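Local atomic coordinates of DraIII (Deinococcus radiophilus, PDB entry 4L0K), a protein that probably cleaves double-stranded DNA at a specific recognition sequence, as a type II restriction endonuclease of the His-Me finger clan. Residues 14-23 with 112-120; 120-130 with 144-155. All blocks are in the same frame, centred on the assembly; numbering follows the deposited sequence.

Contact 1 (14-23 with 112-120)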
loop_
_atom_site.group_PDB
_atom_site.type_symbol
_atom_site.label_atom_id
_atom_site.label_comp_id
_atom_site.label_asym_id
_atom_site.label_seq_id
_atom_site.Cartn_x
_atom_site.Cartn_y
_atom_site.Cartn_z
ATOM N N TYR A 14 17.659 -24.502 -8.276
ATOM C CA TYR A 14 16.793 -25.477 -7.612
ATOM C C TYR A 14 16.912 -26.880 -8.216
ATOM O O TYR A 14 16.912 -27.873 -7.489
ATOM C CB TYR A 14 15.337 -24.987 -7.664
ATOM C CG TYR A 14 14.293 -25.831 -6.969
ATOM C CD1 TYR A 14 14.134 -25.784 -5.586
ATOM C CD2 TYR A 14 13.407 -26.608 -7.701
ATOM C CE1 TYR A 14 13.146 -26.524 -4.952
ATOM C CE2 TYR A 14 12.416 -27.353 -7.077
ATOM C CZ TYR A 14 12.292 -27.308 -5.706
ATOM O OH TYR A 14 11.302 -28.067 -5.104
ATOM N N SER A 15 17.028 -26.953 -9.540
ATOM C CA SER A 15 17.044 -28.231 -10.247
ATOM C C SER A 15 18.255 -29.097 -9.886
ATOM O O SER A 15 18.240 -30.313 -10.099
ATOM C CB SER A 15 17.004 -27.999 -11.758
ATOM O OG SER A 15 18.183 -27.332 -12.194
ATOM N N LYS A 16 19.290 -28.466 -9.336
ATOM C CA LYS A 16 20.512 -29.180 -8.963
ATOM C C LYS A 16 20.299 -29.975 -7.680
ATOM O O LYS A 16 21.032 -30.915 -7.392
ATOM C CB LYS A 16 21.674 -28.207 -8.807
ATOM N N HIS A 17 19.277 -29.600 -6.917
ATOM C CA HIS A 17 18.997 -30.247 -5.639
ATOM C C HIS A 17 17.586 -30.821 -5.558
ATOM O O HIS A 17 17.361 -31.823 -4.884
ATOM C CB HIS A 17 19.208 -29.259 -4.498
ATOM C CG HIS A 17 20.483 -28.487 -4.602
ATOM N ND1 HIS A 17 21.676 -28.947 -4.089
ATOM C CD2 HIS A 17 20.752 -27.280 -5.158
ATOM C CE1 HIS A 17 22.625 -28.057 -4.322
ATOM N NE2 HIS A 17 22.090 -27.037 -4.968
ATOM N N PHE A 18 16.635 -30.181 -6.237
ATOM C CA PHE A 18 15.242 -30.644 -6.232
ATOM C C PHE A 18 14.652 -30.731 -7.647
ATOM O O PHE A 18 15.133 -30.075 -8.569
ATOM C CB PHE A 18 14.382 -29.732 -5.357
ATOM C CG PHE A 18 14.879 -29.588 -3.948
ATOM C CD1 PHE A 18 14.592 -30.552 -2.995
ATOM C CD2 PHE A 18 15.616 -28.478 -3.568
ATOM C CE1 PHE A 18 15.042 -30.418 -1.681
ATOM C CE2 PHE A 18 16.072 -28.330 -2.248
ATOM C CZ PHE A 18 15.781 -29.302 -1.305
ATOM N N PRO A 19 13.613 -31.553 -7.828
ATOM C CA PRO A 19 13.063 -31.703 -9.182
ATOM C C PRO A 19 11.951 -30.708 -9.550
ATOM O O PRO A 19 11.093 -30.387 -8.734
ATOM C CB PRO A 19 12.480 -33.123 -9.153
ATOM C CG PRO A 19 12.036 -33.300 -7.712
ATOM C CD PRO A 19 13.031 -32.522 -6.876
ATOM N N HIS A 20 11.972 -30.232 -10.788
ATOM C CA HIS A 20 10.777 -29.661 -11.394
ATOM C C HIS A 20 9.977 -30.843 -11.948
ATOM O O HIS A 20 10.568 -31.802 -12.456
ATOM C CB HIS A 20 11.155 -28.681 -12.509
ATOM C CG HIS A 20 11.959 -27.512 -12.030
ATOM N ND1 HIS A 20 11.403 -26.275 -11.783
ATOM C CD2 HIS A 20 13.274 -27.404 -11.720
ATOM C CE1 HIS A 20 12.343 -25.449 -11.355
ATOM N NE2 HIS A 20 13.486 -26.111 -11.304
ATOM N N LYS A 21 8.650 -30.797 -11.851
ATOM C CA LYS A 21 7.859 -31.976 -12.186
ATOM C C LYS A 21 7.008 -31.834 -13.444
ATOM O O LYS A 21 6.524 -30.751 -13.757
ATOM C CB LYS A 21 6.989 -32.402 -10.999
ATOM C CG LYS A 21 7.729 -32.472 -9.662
ATOM C CD LYS A 21 6.778 -32.955 -8.566
ATOM C CE LYS A 21 7.208 -32.503 -7.169
ATOM N NZ LYS A 21 6.156 -32.817 -6.139
ATOM N N CYS A 22 6.844 -32.947 -14.155
ATOM C CA CYS A 22 5.969 -33.056 -15.327
ATOM C C CYS A 22 4.529 -32.746 -14.893
ATOM O O CYS A 22 4.046 -33.296 -13.903
ATOM C CB CYS A 22 6.079 -34.494 -15.869
ATOM S SG CYS A 22 5.417 -34.973 -17.503
ATOM N N GLN A 23 3.840 -31.868 -15.613
ATOM C CA GLN A 23 2.449 -31.605 -15.267
ATOM C C GLN A 23 1.484 -32.077 -16.364
ATOM O O GLN A 23 0.285 -31.782 -16.318
ATOM C CB GLN A 23 2.242 -30.124 -14.902
ATOM C CG GLN A 23 3.162 -29.624 -13.772
ATOM C CD GLN A 23 2.760 -30.147 -12.402
ATOM O OE1 GLN A 23 1.590 -30.429 -12.158
ATOM N NE2 GLN A 23 3.726 -30.279 -11.504
ATOM N N TYR A 112 6.117 -26.659 -3.509
ATOM C CA TYR A 112 6.237 -26.672 -4.963
ATOM C C TYR A 112 4.896 -26.947 -5.651
ATOM O O TYR A 112 4.492 -26.234 -6.598
ATOM C CB TYR A 112 7.299 -27.697 -5.418
ATOM C CG TYR A 112 7.384 -27.818 -6.921
ATOM C CD1 TYR A 112 8.243 -27.008 -7.661
ATOM C CD2 TYR A 112 6.585 -28.722 -7.607
ATOM C CE1 TYR A 112 8.294 -27.099 -9.051
ATOM C CE2 TYR A 112 6.631 -28.822 -8.985
ATOM C CZ TYR A 112 7.484 -28.014 -9.699
ATOM O OH TYR A 112 7.510 -28.133 -11.070
ATOM N N ASP A 113 4.217 -27.992 -5.178
ATOM C CA ASP A 113 2.939 -28.402 -5.755
ATOM C C ASP A 113 1.908 -27.270 -5.703
ATOM O O ASP A 113 1.158 -27.080 -6.648
ATOM C CB ASP A 113 2.380 -29.636 -5.044
ATOM C CG ASP A 113 3.226 -30.901 -5.266
ATOM O OD1 ASP A 113 2.956 -31.890 -4.555
ATOM O OD2 ASP A 113 4.148 -30.917 -6.126
ATOM N N SER A 114 1.883 -26.533 -4.593
ATOM C CA SER A 114 0.956 -25.410 -4.411
ATOM C C SER A 114 1.217 -24.314 -5.436
ATOM O O SER A 114 0.274 -23.794 -6.045
ATOM C CB SER A 114 1.084 -24.819 -3.008
ATOM O OG SER A 114 0.717 -25.764 -2.023
ATOM N N CYS A 115 2.496 -23.968 -5.614
ATOM C CA CYS A 115 2.892 -22.984 -6.614
ATOM C C CYS A 115 2.412 -23.385 -8.002
ATOM O O CYS A 115 1.851 -22.557 -8.737
ATOM C CB CYS A 115 4.402 -22.760 -6.594
ATOM S SG CYS A 115 4.966 -22.052 -5.027
ATOM N N ILE A 116 2.586 -24.658 -8.346
ATOM C CA ILE A 116 2.088 -25.133 -9.642
ATOM C C ILE A 116 0.549 -25.057 -9.729
ATOM O O ILE A 116 0.000 -24.616 -10.746
ATOM C CB ILE A 116 2.608 -26.565 -10.008
ATOM C CG1 ILE A 116 4.126 -26.672 -9.818
ATOM C CG2 ILE A 116 2.201 -26.949 -11.426
ATOM C CD1 ILE A 116 4.917 -25.623 -10.536
ATOM N N ASP A 117 -0.135 -25.475 -8.666
ATOM C CA ASP A 117 -1.598 -25.336 -8.552
ATOM C C ASP A 117 -2.091 -23.907 -8.839
ATOM O O ASP A 117 -2.986 -23.706 -9.669
ATOM C CB ASP A 117 -2.086 -25.752 -7.159
ATOM C CG ASP A 117 -2.032 -27.245 -6.941
ATOM O OD1 ASP A 117 -1.941 -27.985 -7.945
ATOM O OD2 ASP A 117 -2.088 -27.682 -5.768
ATOM N N VAL A 118 -1.493 -22.940 -8.140
ATOM C CA VAL A 118 -1.750 -21.516 -8.345
ATOM C C VAL A 118 -1.552 -21.108 -9.810
ATOM O O VAL A 118 -2.428 -20.447 -10.393
ATOM C CB VAL A 118 -0.857 -20.645 -7.413
ATOM C CG1 VAL A 118 -0.770 -19.194 -7.911
ATOM C CG2 VAL A 118 -1.356 -20.721 -5.947
ATOM N N ALA A 119 -0.415 -21.500 -10.404
ATOM C CA ALA A 119 -0.211 -21.284 -11.843
ATOM C C ALA A 119 -1.389 -21.821 -12.691
ATOM O O ALA A 119 -1.864 -21.153 -13.636
ATOM C CB ALA A 119 1.108 -21.901 -12.301
ATOM N N ARG A 120 -1.866 -23.016 -12.346
ATOM C CA ARG A 120 -2.958 -23.610 -13.124
ATOM C C ARG A 120 -4.256 -22.795 -12.984
ATOM O O ARG A 120 -4.968 -22.541 -13.963
ATOM C CB ARG A 120 -3.193 -25.064 -12.713
ATOM C CG ARG A 120 -2.619 -26.110 -13.664
ATOM C CD ARG A 120 -3.012 -27.522 -13.212
ATOM N NE ARG A 120 -2.511 -27.805 -11.870
ATOM C CZ ARG A 120 -1.477 -28.598 -11.610
ATOM N NH1 ARG A 120 -0.833 -29.207 -12.604
ATOM N NH2 ARG A 120 -1.088 -28.788 -10.358
#
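K21 meets the start of helix 112-126 through both its ends. Its NZ forms a salt bridge with OD2 of D113 at 2.8 Å, and the oxygen accepts it on its syn lone pair. Its backbone N donates to OH of Y112 over 3.0 Å in a nearly straight bond (172°). That phenol oxygen is also hydrogen-bonded to E34, which takes H20 ND1 as well. Further along, NH1 of R120 reaches OE1 of Q23 at 2.8 Å, in the guanidinium plane but tilted from the carbonyl plane of the amide, and the two flat groups lie 53° apart. A salt bridge from R120 NH2 to D117 OD1 at 2.7 Å, also in the guanidinium plane, probably limits how the group can turn.

Packing surrounds these bonds. The Q23 chain, bent at chi2 (-73°), lays its amide against I116, with CD 3.4 Å from CG2. The lysine chain runs extended past Y112 in the opposite direction, its CE 3.9 Å from ring atom CD2. Replacing Q23 by an alanine would probably leave R120 NH1 without this acceptor and open a gap beside the I116 methyl. Beyond H20, Y14 crosses the Y112 side chain at an angle, its CE2 4.2 Å from CD1.

Residues 14-23 lie against the first turns of helix 112-126 in a mostly buried contact. Strand 20-21 pairs with strand 7-8, and the sulfur of C22 gathers with those of C4 and C32. Helix 112-126 turns V118 and A119 to helix 46-57, while R120 also touches L143 and F147 of helix 137-147.

Contact 2 (120-130 with 144-155)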
loop_
_atom_site.group_PDB
_atom_site.type_symbol
_atom_site.label_atom_id
_atom_site.label_comp_id
_atom_site.label_asym_id
_atom_site.label_seq_id
_atom_site.Cartn_x
_atom_site.Cartn_y
_atom_site.Cartn_z
ATOM N N ARG A 120 -1.866 -23.016 -12.346
ATOM C CA ARG A 120 -2.958 -23.610 -13.124
ATOM C C ARG A 120 -4.256 -22.795 -12.984
ATOM O O ARG A 120 -4.968 -22.541 -13.963
ATOM C CB ARG A 120 -3.193 -25.064 -12.713
ATOM C CG ARG A 120 -2.619 -26.110 -13.664
ATOM C CD ARG A 120 -3.012 -27.522 -13.212
ATOM N NE ARG A 120 -2.511 -27.805 -11.870
ATOM C CZ ARG A 120 -1.477 -28.598 -11.610
ATOM N NH1 ARG A 120 -0.833 -29.207 -12.604
ATOM N NH2 ARG A 120 -1.088 -28.788 -10.358
ATOM N N LYS A 121 -4.533 -22.367 -11.758
ATOM C CA LYS A 121 -5.750 -21.628 -11.452
ATOM C C LYS A 121 -5.777 -20.328 -12.218
ATOM O O LYS A 121 -6.769 -19.981 -12.840
ATOM C CB LYS A 121 -5.824 -21.331 -9.959
ATOM C CG LYS A 121 -7.002 -20.453 -9.580
ATOM C CD LYS A 121 -8.342 -21.130 -9.872
ATOM C CE LYS A 121 -9.495 -20.227 -9.470
ATOM N NZ LYS A 121 -9.437 -19.861 -8.021
ATOM N N LEU A 122 -4.659 -19.620 -12.159
ATOM C CA LEU A 122 -4.511 -18.325 -12.787
ATOM C C LEU A 122 -4.613 -18.417 -14.310
ATOM O O LEU A 122 -5.158 -17.509 -14.951
ATOM C CB LEU A 122 -3.168 -17.724 -12.369
ATOM C CG LEU A 122 -3.160 -16.638 -11.299
ATOM C CD1 LEU A 122 -4.449 -16.583 -10.489
ATOM C CD2 LEU A 122 -1.960 -16.790 -10.395
ATOM N N THR A 123 -4.091 -19.500 -14.894
ATOM C CA THR A 123 -4.282 -19.721 -16.335
ATOM C C THR A 123 -5.763 -19.943 -16.677
ATOM O O THR A 123 -6.296 -19.452 -17.705
ATOM C CB THR A 123 -3.473 -20.941 -16.838
ATOM O OG1 THR A 123 -2.122 -20.842 -16.375
ATOM C CG2 THR A 123 -3.491 -20.998 -18.359
ATOM N N TRP A 124 -6.421 -20.706 -15.816
ATOM C CA TRP A 124 -7.842 -20.982 -15.987
ATOM C C TRP A 124 -8.662 -19.676 -15.928
ATOM O O TRP A 124 -9.560 -19.456 -16.750
ATOM C CB TRP A 124 -8.299 -21.992 -14.932
ATOM C CG TRP A 124 -9.765 -22.360 -14.966
ATOM C CD1 TRP A 124 -10.371 -23.259 -15.805
ATOM C CD2 TRP A 124 -10.796 -21.870 -14.091
ATOM N NE1 TRP A 124 -11.709 -23.346 -15.517
ATOM C CE2 TRP A 124 -12.000 -22.509 -14.473
ATOM C CE3 TRP A 124 -10.817 -20.948 -13.033
ATOM C CZ2 TRP A 124 -13.227 -22.244 -13.837
ATOM C CZ3 TRP A 124 -12.035 -20.691 -12.387
ATOM C CH2 TRP A 124 -13.225 -21.343 -12.796
ATOM N N LEU A 125 -8.332 -18.808 -14.971
ATOM C CA LEU A 125 -9.014 -17.517 -14.836
ATOM C C LEU A 125 -8.746 -16.707 -16.083
ATOM O O LEU A 125 -9.644 -16.031 -16.599
ATOM C CB LEU A 125 -8.473 -16.722 -13.640
ATOM C CG LEU A 125 -9.207 -16.656 -12.306
ATOM C CD1 LEU A 125 -10.473 -17.509 -12.298
ATOM C CD2 LEU A 125 -8.247 -17.007 -11.159
ATOM N N ALA A 126 -7.497 -16.762 -16.554
ATOM C CA ALA A 126 -7.066 -15.890 -17.654
ATOM C C ALA A 126 -7.837 -16.184 -18.945
ATOM O O ALA A 126 -8.228 -15.266 -19.671
ATOM C CB ALA A 126 -5.556 -15.974 -17.878
ATOM N N TYR A 127 -8.076 -17.463 -19.218
ATOM C CA TYR A 127 -8.846 -17.807 -20.417
ATOM C C TYR A 127 -10.332 -17.391 -20.347
ATOM O O TYR A 127 -11.063 -17.509 -21.325
ATOM C CB TYR A 127 -8.679 -19.300 -20.771
ATOM C CG TYR A 127 -7.407 -19.556 -21.538
ATOM C CD1 TYR A 127 -7.252 -19.055 -22.823
ATOM C CD2 TYR A 127 -6.355 -20.282 -20.981
ATOM C CE1 TYR A 127 -6.087 -19.265 -23.543
ATOM C CE2 TYR A 127 -5.174 -20.506 -21.706
ATOM C CZ TYR A 127 -5.049 -19.986 -22.985
ATOM O OH TYR A 127 -3.894 -20.163 -23.732
ATOM N N GLN A 128 -10.757 -16.898 -19.188
ATOM C CA GLN A 128 -12.121 -16.437 -18.978
ATOM C C GLN A 128 -12.176 -14.917 -18.798
ATOM O O GLN A 128 -13.191 -14.368 -18.363
ATOM C CB GLN A 128 -12.716 -17.122 -17.748
ATOM C CG GLN A 128 -12.948 -18.619 -17.912
ATOM C CD GLN A 128 -13.395 -19.277 -16.628
ATOM O OE1 GLN A 128 -14.594 -19.380 -16.348
ATOM N NE2 GLN A 128 -12.432 -19.722 -15.827
ATOM N N LEU A 129 -11.077 -14.244 -19.125
ATOM C CA LEU A 129 -11.041 -12.785 -19.187
ATOM C C LEU A 129 -11.838 -12.323 -20.405
ATOM O O LEU A 129 -11.788 -12.968 -21.452
ATOM C CB LEU A 129 -9.592 -12.327 -19.385
ATOM C CG LEU A 129 -8.708 -11.655 -18.328
ATOM C CD1 LEU A 129 -9.410 -11.421 -17.001
ATOM C CD2 LEU A 129 -7.387 -12.404 -18.142
ATOM N N HIS A 130 -12.552 -11.208 -20.302
ATOM C CA HIS A 130 -13.074 -10.593 -21.519
ATOM C C HIS A 130 -11.924 -10.248 -22.478
ATOM O O HIS A 130 -10.959 -9.576 -22.098
ATOM C CB HIS A 130 -13.906 -9.337 -21.226
ATOM C CG HIS A 130 -14.596 -8.780 -22.439
ATOM N ND1 HIS A 130 -14.040 -7.796 -23.232
ATOM C CD2 HIS A 130 -15.791 -9.084 -23.003
ATOM C CE1 HIS A 130 -14.860 -7.521 -24.230
ATOM N NE2 HIS A 130 -15.929 -8.288 -24.115
ATOM N N GLU A 144 -10.092 -27.347 -17.332
ATOM C CA GLU A 144 -11.484 -27.612 -16.962
ATOM C C GLU A 144 -11.617 -28.842 -16.081
ATOM O O GLU A 144 -12.484 -28.904 -15.208
ATOM C CB GLU A 144 -12.374 -27.740 -18.192
ATOM C CG GLU A 144 -12.866 -26.395 -18.711
ATOM C CD GLU A 144 -13.808 -26.535 -19.882
ATOM O OE1 GLU A 144 -14.473 -25.535 -20.246
ATOM O OE2 GLU A 144 -13.876 -27.658 -20.433
ATOM N N GLU A 145 -10.737 -29.812 -16.295
ATOM C CA GLU A 145 -10.711 -31.003 -15.458
ATOM C C GLU A 145 -10.395 -30.636 -14.010
ATOM O O GLU A 145 -10.908 -31.256 -13.075
ATOM C CB GLU A 145 -9.681 -31.994 -15.985
ATOM C CG GLU A 145 -9.337 -33.089 -15.007
ATOM C CD GLU A 145 -9.579 -34.470 -15.573
ATOM O OE1 GLU A 145 -10.216 -34.569 -16.643
ATOM O OE2 GLU A 145 -9.129 -35.452 -14.945
ATOM N N PHE A 146 -9.554 -29.620 -13.825
ATOM C CA PHE A 146 -9.168 -29.193 -12.489
ATOM C C PHE A 146 -10.200 -28.285 -11.836
ATOM O O PHE A 146 -10.500 -28.434 -10.647
ATOM C CB PHE A 146 -7.833 -28.454 -12.524
ATOM C CG PHE A 146 -6.635 -29.353 -12.600
ATOM C CD1 PHE A 146 -6.077 -29.678 -13.823
ATOM C CD2 PHE A 146 -6.054 -29.855 -11.448
ATOM C CE1 PHE A 146 -4.969 -30.485 -13.896
ATOM C CE2 PHE A 146 -4.943 -30.671 -11.519
ATOM C CZ PHE A 146 -4.401 -30.986 -12.745
ATOM N N PHE A 147 -10.735 -27.338 -12.604
ATOM C CA PHE A 147 -11.521 -26.247 -11.996
ATOM C C PHE A 147 -12.971 -26.097 -12.454
ATOM O O PHE A 147 -13.704 -25.260 -11.937
ATOM C CB PHE A 147 -10.803 -24.910 -12.194
ATOM C CG PHE A 147 -9.380 -24.929 -11.742
ATOM C CD1 PHE A 147 -8.345 -24.742 -12.649
ATOM C CD2 PHE A 147 -9.074 -25.165 -10.417
ATOM C CE1 PHE A 147 -7.022 -24.765 -12.226
ATOM C CE2 PHE A 147 -7.747 -25.191 -9.988
ATOM C CZ PHE A 147 -6.727 -24.989 -10.895
ATOM N N GLY A 148 -13.382 -26.895 -13.428
ATOM C CA GLY A 148 -14.731 -26.787 -13.934
ATOM C C GLY A 148 -14.788 -26.055 -15.259
ATOM O O GLY A 148 -13.793 -25.502 -15.730
ATOM N N PRO A 149 -15.969 -26.061 -15.877
ATOM C CA PRO A 149 -16.206 -25.417 -17.169
ATOM C C PRO A 149 -15.757 -23.956 -17.228
ATOM O O PRO A 149 -16.073 -23.149 -16.350
ATOM C CB PRO A 149 -17.732 -25.516 -17.333
ATOM C CG PRO A 149 -18.253 -25.935 -15.990
ATOM C CD PRO A 149 -17.176 -26.733 -15.371
ATOM N N MET A 150 -15.017 -23.631 -18.280
ATOM C CA MET A 150 -14.699 -22.252 -18.571
ATOM C C MET A 150 -15.966 -21.527 -18.986
ATOM O O MET A 150 -16.722 -22.001 -19.838
ATOM C CB MET A 150 -13.650 -22.162 -19.674
ATOM C CG MET A 150 -12.239 -22.487 -19.192
ATOM S SD MET A 150 -11.042 -22.336 -20.524
ATOM C CE MET A 150 -9.507 -22.721 -19.672
ATOM N N VAL A 151 -16.217 -20.391 -18.353
ATOM C CA VAL A 151 -17.325 -19.540 -18.754
ATOM C C VAL A 151 -16.766 -18.209 -19.236
ATOM O O VAL A 151 -16.189 -17.447 -18.455
ATOM C CB VAL A 151 -18.321 -19.332 -17.609
ATOM C CG1 VAL A 151 -19.444 -18.409 -18.053
ATOM C CG2 VAL A 151 -18.895 -20.670 -17.181
ATOM N N ALA A 152 -16.917 -17.953 -20.531
ATOM C CA ALA A 152 -16.404 -16.738 -21.140
ATOM C C ALA A 152 -16.767 -15.475 -20.349
ATOM O O ALA A 152 -17.927 -15.293 -19.942
ATOM C CB ALA A 152 -16.914 -16.627 -22.570
ATOM N N GLY A 153 -15.771 -14.618 -20.122
ATOM C CA GLY A 153 -16.009 -13.309 -19.521
ATOM C C GLY A 153 -16.409 -13.330 -18.048
ATOM O O GLY A 153 -16.826 -12.312 -17.506
ATOM N N SER A 154 -16.275 -14.480 -17.393
ATOM C CA SER A 154 -16.669 -14.594 -15.992
ATOM C C SER A 154 -15.609 -14.083 -15.024
ATOM O O SER A 154 -15.905 -13.862 -13.852
ATOM C CB SER A 154 -16.983 -16.049 -15.633
ATOM O OG SER A 154 -15.879 -16.900 -15.916
ATOM N N THR A 155 -14.379 -13.910 -15.502
ATOM C CA THR A 155 -13.286 -13.535 -14.613
ATOM C C THR A 155 -13.432 -12.107 -14.104
ATOM O O THR A 155 -13.379 -11.158 -14.888
ATOM C CB THR A 155 -11.914 -13.756 -15.275
ATOM O OG1 THR A 155 -11.715 -15.165 -15.435
ATOM C CG2 THR A 155 -10.780 -13.208 -14.391
HETATM O O HOH W 1 -13.455 -14.932 -22.040
HETATM O O HOH W 2 -14.397 -10.933 -17.656
#
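R120, K121 and W124 meet F146 and F147 in a helix-loop-helix arrangement, where helix 112-126 packs on the end of helix 137-147; G148, with positive phi, ends the second helix, and the following loop runs alongside 124-130 in the same direction.

The guanidinium of R120 lies flat on F146, planes 8° apart, as an off-centre cation-pi pair, while CD of the R120 chain sits over the ring, 3.7 Å from its centroid. K121 CD makes a CH-pi contact over one face of F147; F146 CB lies over the opposite face. CG anti to the backbone N (chi1 179°) carries the W124 indole to CB of F147, which stands 3.6 Å from the centroid of its five-membered ring; Q128 NE2 lies over the other side.

Apolar contact continues at M150, whose extended chain slides past W124 and puts CE 3.7 Å from CB of Y127.

Hydrogen bonds tie down the loop. W124 NE1 donates to G148 O at 3.0 Å, rather bent at 144°. The amide at the end of the extended Q128 chain uses both its polar atoms: NE2 gives to W124 O, one turn back, and OE1 takes V151 N at 2.8 Å from above the carbonyl plane. T155 N reaches Q128 O at 3.1 Å, and T155 OG1 donates to the carbonyl oxygen of L125, 2.5 Å away, which also receives Q128 N.

How the contacts relate
Helix 112-126 carries both contacts, which follow one another along the chain with centres about 21 Å apart. R120 belongs to both: the edge of its guanidinium serves residues 14-23, while one face serves residues 144-155, and NH1 has a further partner in Y142 of helix 137-147. The two contacts also meet directly in a loose packing approach, D117 O to F147 CZ at 4.1 Å. Their centres lie about 12 and 13 Å from that of the chain. Contact 1 joins the N-terminal region to the helix, and contact 2 joins the helix to its successor. Neither contact includes a bound metal or DNA, so both are best taken as structural packing.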